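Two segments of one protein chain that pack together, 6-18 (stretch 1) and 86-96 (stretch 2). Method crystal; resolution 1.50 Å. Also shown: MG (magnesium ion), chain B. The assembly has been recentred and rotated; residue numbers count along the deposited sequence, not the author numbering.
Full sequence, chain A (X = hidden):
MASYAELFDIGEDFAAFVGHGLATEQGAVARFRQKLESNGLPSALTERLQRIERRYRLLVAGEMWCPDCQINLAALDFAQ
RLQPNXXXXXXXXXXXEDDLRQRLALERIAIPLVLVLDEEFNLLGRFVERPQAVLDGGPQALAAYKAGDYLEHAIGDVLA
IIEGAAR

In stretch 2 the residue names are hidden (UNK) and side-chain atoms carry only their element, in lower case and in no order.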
# COMPACT_ATOMS: atom_id res chain seq x y z
N GLU A 6 11.51 -2.26 14.14
CA GLU A 6 11.57 -0.94 14.77
C GLU A 6 10.81 0.12 13.96
O GLU A 6 10.06 0.94 14.51
CB GLU A 6 13.02 -0.51 15.00
CG GLU A 6 13.68 -1.32 16.12
CD GLU A 6 15.16 -1.07 16.29
OE1 GLU A 6 15.85 -0.70 15.31
OE2 GLU A 6 15.65 -1.27 17.42
N LEU A 7 11.00 0.09 12.64
CA LEU A 7 10.29 1.03 11.77
C LEU A 7 8.80 0.76 11.75
O LEU A 7 7.99 1.68 11.84
CB LEU A 7 10.83 0.94 10.34
CG LEU A 7 12.28 1.41 10.19
CD1 LEU A 7 12.82 1.07 8.81
CD2 LEU A 7 12.37 2.93 10.45
N PHE A 8 8.43 -0.52 11.64
CA PHE A 8 6.99 -0.85 11.69
C PHE A 8 6.32 -0.38 12.99
O PHE A 8 5.20 0.16 12.99
CB PHE A 8 6.79 -2.36 11.48
CG PHE A 8 5.36 -2.75 11.23
CD1 PHE A 8 4.84 -2.73 9.94
CD2 PHE A 8 4.52 -3.10 12.28
CE1 PHE A 8 3.51 -3.06 9.69
CE2 PHE A 8 3.19 -3.45 12.03
CZ PHE A 8 2.69 -3.41 10.73
N ASP A 9 7.05 -0.54 14.09
CA ASP A 9 6.54 -0.17 15.41
C ASP A 9 6.26 1.34 15.52
O ASP A 9 5.33 1.74 16.24
CB ASP A 9 7.53 -0.62 16.47
CG ASP A 9 7.02 -0.37 17.86
OD1 ASP A 9 6.03 -1.03 18.25
OD2 ASP A 9 7.60 0.51 18.55
N ILE A 10 7.03 2.18 14.83
CA ILE A 10 6.79 3.63 14.91
C ILE A 10 5.91 4.17 13.77
O ILE A 10 5.49 5.33 13.80
CB ILE A 10 8.10 4.47 15.02
CG1 ILE A 10 8.98 4.30 13.77
CG2 ILE A 10 8.84 4.14 16.33
CD1 ILE A 10 9.93 5.46 13.55
N GLY A 11 5.63 3.34 12.78
CA GLY A 11 4.69 3.73 11.75
C GLY A 11 3.32 3.96 12.35
O GLY A 11 2.94 3.37 13.38
N GLU A 12 2.58 4.84 11.70
CA GLU A 12 1.20 5.10 12.13
C GLU A 12 0.20 4.16 11.46
O GLU A 12 0.43 3.70 10.34
CB GLU A 12 0.85 6.56 11.86
CG GLU A 12 1.79 7.50 12.65
CD GLU A 12 1.29 8.93 12.81
OE1 GLU A 12 1.90 9.83 12.17
OE2 GLU A 12 0.33 9.16 13.58
N ASP A 13 -0.90 3.85 12.16
CA ASP A 13 -1.95 3.09 11.51
C ASP A 13 -2.66 3.97 10.46
O ASP A 13 -2.49 5.20 10.45
CB ASP A 13 -2.91 2.42 12.51
CG ASP A 13 -3.62 3.43 13.40
OD1 ASP A 13 -4.20 4.41 12.87
OD2 ASP A 13 -3.64 3.22 14.64
N PHE A 14 -3.43 3.35 9.58
CA PHE A 14 -4.04 4.09 8.48
C PHE A 14 -4.96 5.19 8.96
O PHE A 14 -4.95 6.32 8.42
CB PHE A 14 -4.78 3.14 7.54
CG PHE A 14 -5.30 3.82 6.30
CD1 PHE A 14 -4.41 4.25 5.30
CD2 PHE A 14 -6.66 4.03 6.13
CE1 PHE A 14 -4.90 4.88 4.14
CE2 PHE A 14 -7.16 4.65 4.96
CZ PHE A 14 -6.27 5.07 3.98
N ALA A 15 -5.76 4.90 9.98
CA ALA A 15 -6.69 5.90 10.50
C ALA A 15 -5.95 7.15 11.01
O ALA A 15 -6.39 8.28 10.78
CB ALA A 15 -7.54 5.29 11.58
N ALA A 16 -4.84 6.95 11.71
CA ALA A 16 -4.07 8.07 12.23
C ALA A 16 -3.41 8.82 11.07
O ALA A 16 -3.41 10.06 11.04
CB ALA A 16 -3.01 7.57 13.20
N PHE A 17 -2.84 8.08 10.12
CA PHE A 17 -2.25 8.69 8.92
C PHE A 17 -3.26 9.59 8.21
O PHE A 17 -2.97 10.77 7.92
CB PHE A 17 -1.78 7.54 8.02
CG PHE A 17 -1.34 7.96 6.65
CD1 PHE A 17 -0.11 8.55 6.45
CD2 PHE A 17 -2.16 7.70 5.55
CE1 PHE A 17 0.32 8.90 5.14
CE2 PHE A 17 -1.74 8.05 4.27
CZ PHE A 17 -0.50 8.63 4.07
N VAL A 18 -4.46 9.07 7.94
CA VAL A 18 -5.49 9.89 7.29
C VAL A 18 -5.83 11.11 8.14
O VAL A 18 -6.04 12.21 7.60
CB VAL A 18 -6.73 9.06 6.99
CG1 VAL A 18 -7.89 9.94 6.50
CG2 VAL A 18 -6.37 7.98 5.95
N UNK A 86 -3.41 -9.10 7.46
CA UNK A 86 -2.55 -8.10 6.81
C UNK A 86 -2.66 -6.82 7.65
O UNK A 86 -3.76 -6.39 7.98
c UNK A 86 -3.01 -7.79 5.36
c UNK A 86 -3.66 -8.93 3.16
c UNK A 86 -2.22 -6.62 4.76
c UNK A 86 -2.88 -9.03 4.46
N UNK A 87 -1.52 -6.22 8.00
CA UNK A 87 -1.52 -4.96 8.76
C UNK A 87 -0.55 -3.95 8.15
O UNK A 87 0.60 -4.31 7.86
c UNK A 87 -1.09 -5.19 10.22
c UNK A 87 -1.26 -3.91 11.07
o UNK A 87 -0.36 -5.10 12.98
o UNK A 87 -0.74 -2.95 13.20
c UNK A 87 -0.75 -4.00 12.52
N UNK A 88 -1.00 -2.70 7.99
CA UNK A 88 -0.18 -1.59 7.47
C UNK A 88 0.30 -0.73 8.61
O UNK A 88 -0.46 -0.45 9.54
c UNK A 88 -2.03 0.25 4.49
c UNK A 88 -1.36 -0.96 5.13
c UNK A 88 -1.00 -0.64 6.57
c UNK A 88 -2.30 -2.16 5.08
N UNK A 89 1.55 -0.26 8.51
CA UNK A 89 2.02 0.84 9.36
C UNK A 89 2.77 1.78 8.44
O UNK A 89 3.52 1.33 7.56
c UNK A 89 2.93 0.34 10.44
N UNK A 90 2.60 3.08 8.65
CA UNK A 90 3.08 4.07 7.66
C UNK A 90 4.07 5.06 8.29
O UNK A 90 3.77 5.70 9.31
c UNK A 90 1.89 4.85 7.08
c UNK A 90 0.91 3.87 6.42
c UNK A 90 -0.56 4.36 6.37
c UNK A 90 2.32 5.86 6.04
N UNK A 91 5.26 5.12 7.70
CA UNK A 91 6.30 6.10 8.05
C UNK A 91 6.41 7.13 6.95
O UNK A 91 5.79 6.99 5.88
c UNK A 91 8.15 4.74 6.96
c UNK A 91 9.60 4.20 7.03
c UNK A 91 7.62 4.47 9.44
c UNK A 91 7.67 5.43 8.26
N UNK A 92 7.15 8.21 7.23
CA UNK A 92 7.22 9.33 6.28
C UNK A 92 8.14 9.04 5.10
O UNK A 92 9.01 8.16 5.15
c UNK A 92 7.71 10.58 6.97
o UNK A 92 9.09 10.42 7.27
N UNK A 93 8.01 9.83 4.03
CA UNK A 93 8.95 9.77 2.93
C UNK A 93 10.36 10.07 3.41
O UNK A 93 11.32 9.38 3.03
c UNK A 93 9.46 10.80 0.66
c UNK A 93 8.53 10.78 1.86
n UNK A 93 9.66 13.11 -2.42
c UNK A 93 8.94 11.75 -0.42
c UNK A 93 10.06 12.06 -1.44
N UNK A 94 10.49 11.09 4.26
CA UNK A 94 11.82 11.48 4.76
C UNK A 94 12.48 10.35 5.52
O UNK A 94 13.70 10.12 5.39
N UNK A 95 11.70 9.62 6.32
CA UNK A 95 12.30 8.53 7.06
C UNK A 95 12.77 7.41 6.11
O UNK A 95 13.84 6.79 6.35
c UNK A 95 12.07 7.93 12.17
c UNK A 95 12.10 6.96 9.01
n UNK A 95 13.23 7.29 12.23
n UNK A 95 11.75 8.86 13.08
n UNK A 95 11.17 7.63 11.22
c UNK A 95 11.31 6.57 10.22
c UNK A 95 11.36 7.97 8.11
N UNK A 96 11.99 7.13 5.07
CA UNK A 96 12.43 6.14 4.09
C UNK A 96 13.71 6.63 3.39
O UNK A 96 14.62 5.83 3.10
c UNK A 96 11.35 5.88 3.08
MG MG B . -4.71 3.98 16.24
O HOH W 1 -5.46 5.47 15.02
O HOH W 2 -3.17 0.49 9.54
O HOH W 3 -5.82 4.69 17.81
O HOH W 4 -3.10 4.98 16.68
O HOH W 5 -4.09 2.32 17.39
O HOH W 6 -6.34 2.69 15.64

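Position 86 carries four side-chain carbons, forked at the first, with one arm two carbons long; none reaches stretch 1. A beta-branched, four-carbon side chain is Ile-86.

Position 87 has three carbons, the third bearing two oxygens: a carboxylate on a two-carbon stem, hence Glu-87. Its CD lies 3.9 Å from Phe-8 CZ, and its backbone O sits 3.7 Å from Phe-8 CE1, near the ring plane.

At position 88 four carbons fork at the second, which gives Leu-88. Its nearest side-chain atom, CD2, stays 4.7 Å from Phe-14 CD1, but its O accepts from water 2 (2.9 Å), which in turn accepts from Phe-14 N (2.9 Å).

Position 89 has a single carbon, so it is Ala-89. That CB points toward stretch 1 and lies 3.6 Å from the centroid of the Phe-8 ring, 16° off the normal, a CH-pi contact; it is also 3.4 Å from Phe-8 O.

Position 90 shows four carbons, forked at the first with one two-carbon arm: Ile-90. Its CD1 lies over a face of the Phe-17 ring, 4.1 Å from the centroid, and meets the edge of Phe-14, 4.0 Å from CD1 of that ring. Its CG2 is 3.6 Å from Phe-17 CD1.

Position 91 repeats this branching, so it is Ile-91, with chi1 in p where Ile-90 has m. Its CG2 approaches Leu-7 O at 3.7 Å and Gly-11 CA at 3.8 Å.

Position 92 has one carbon and one oxygen: Ser-92, clear of stretch 1. Position 93, four carbons in a row ending in nitrogen, is Lys-93, extended with every chi in t. Position 94 has no side-chain atoms and is Gly-94.

Position 95 has three carbons, a nitrogen, then a carbon carrying two more nitrogens: Arg-95. Ile-10 CD1 lies over its guanidinium face, 3.4 Å from NE. Its backbone N donates to Ser-92 OG (2.9 Å), capping the helix. Position 96, one carbon out of contact, is Ala-96.

The contact centres on one antiparallel bridge: Glu-12 N donates to Ile-90 O and Ile-90 N to Glu-12 O, both at 2.8 Å. Helix 6-10 crosses the strand at 89°, and Gly-11 makes the close approach possible: an ideal CB there would stand 2.9 Å from both Ile-90 N and Ala-89 CB. Around the bridge, Phe-8 covers Ala-89, while Phe-14 and Phe-17 enclose the end of Ile-90.

Stretch 2 (86-96) IELAIISKGRA
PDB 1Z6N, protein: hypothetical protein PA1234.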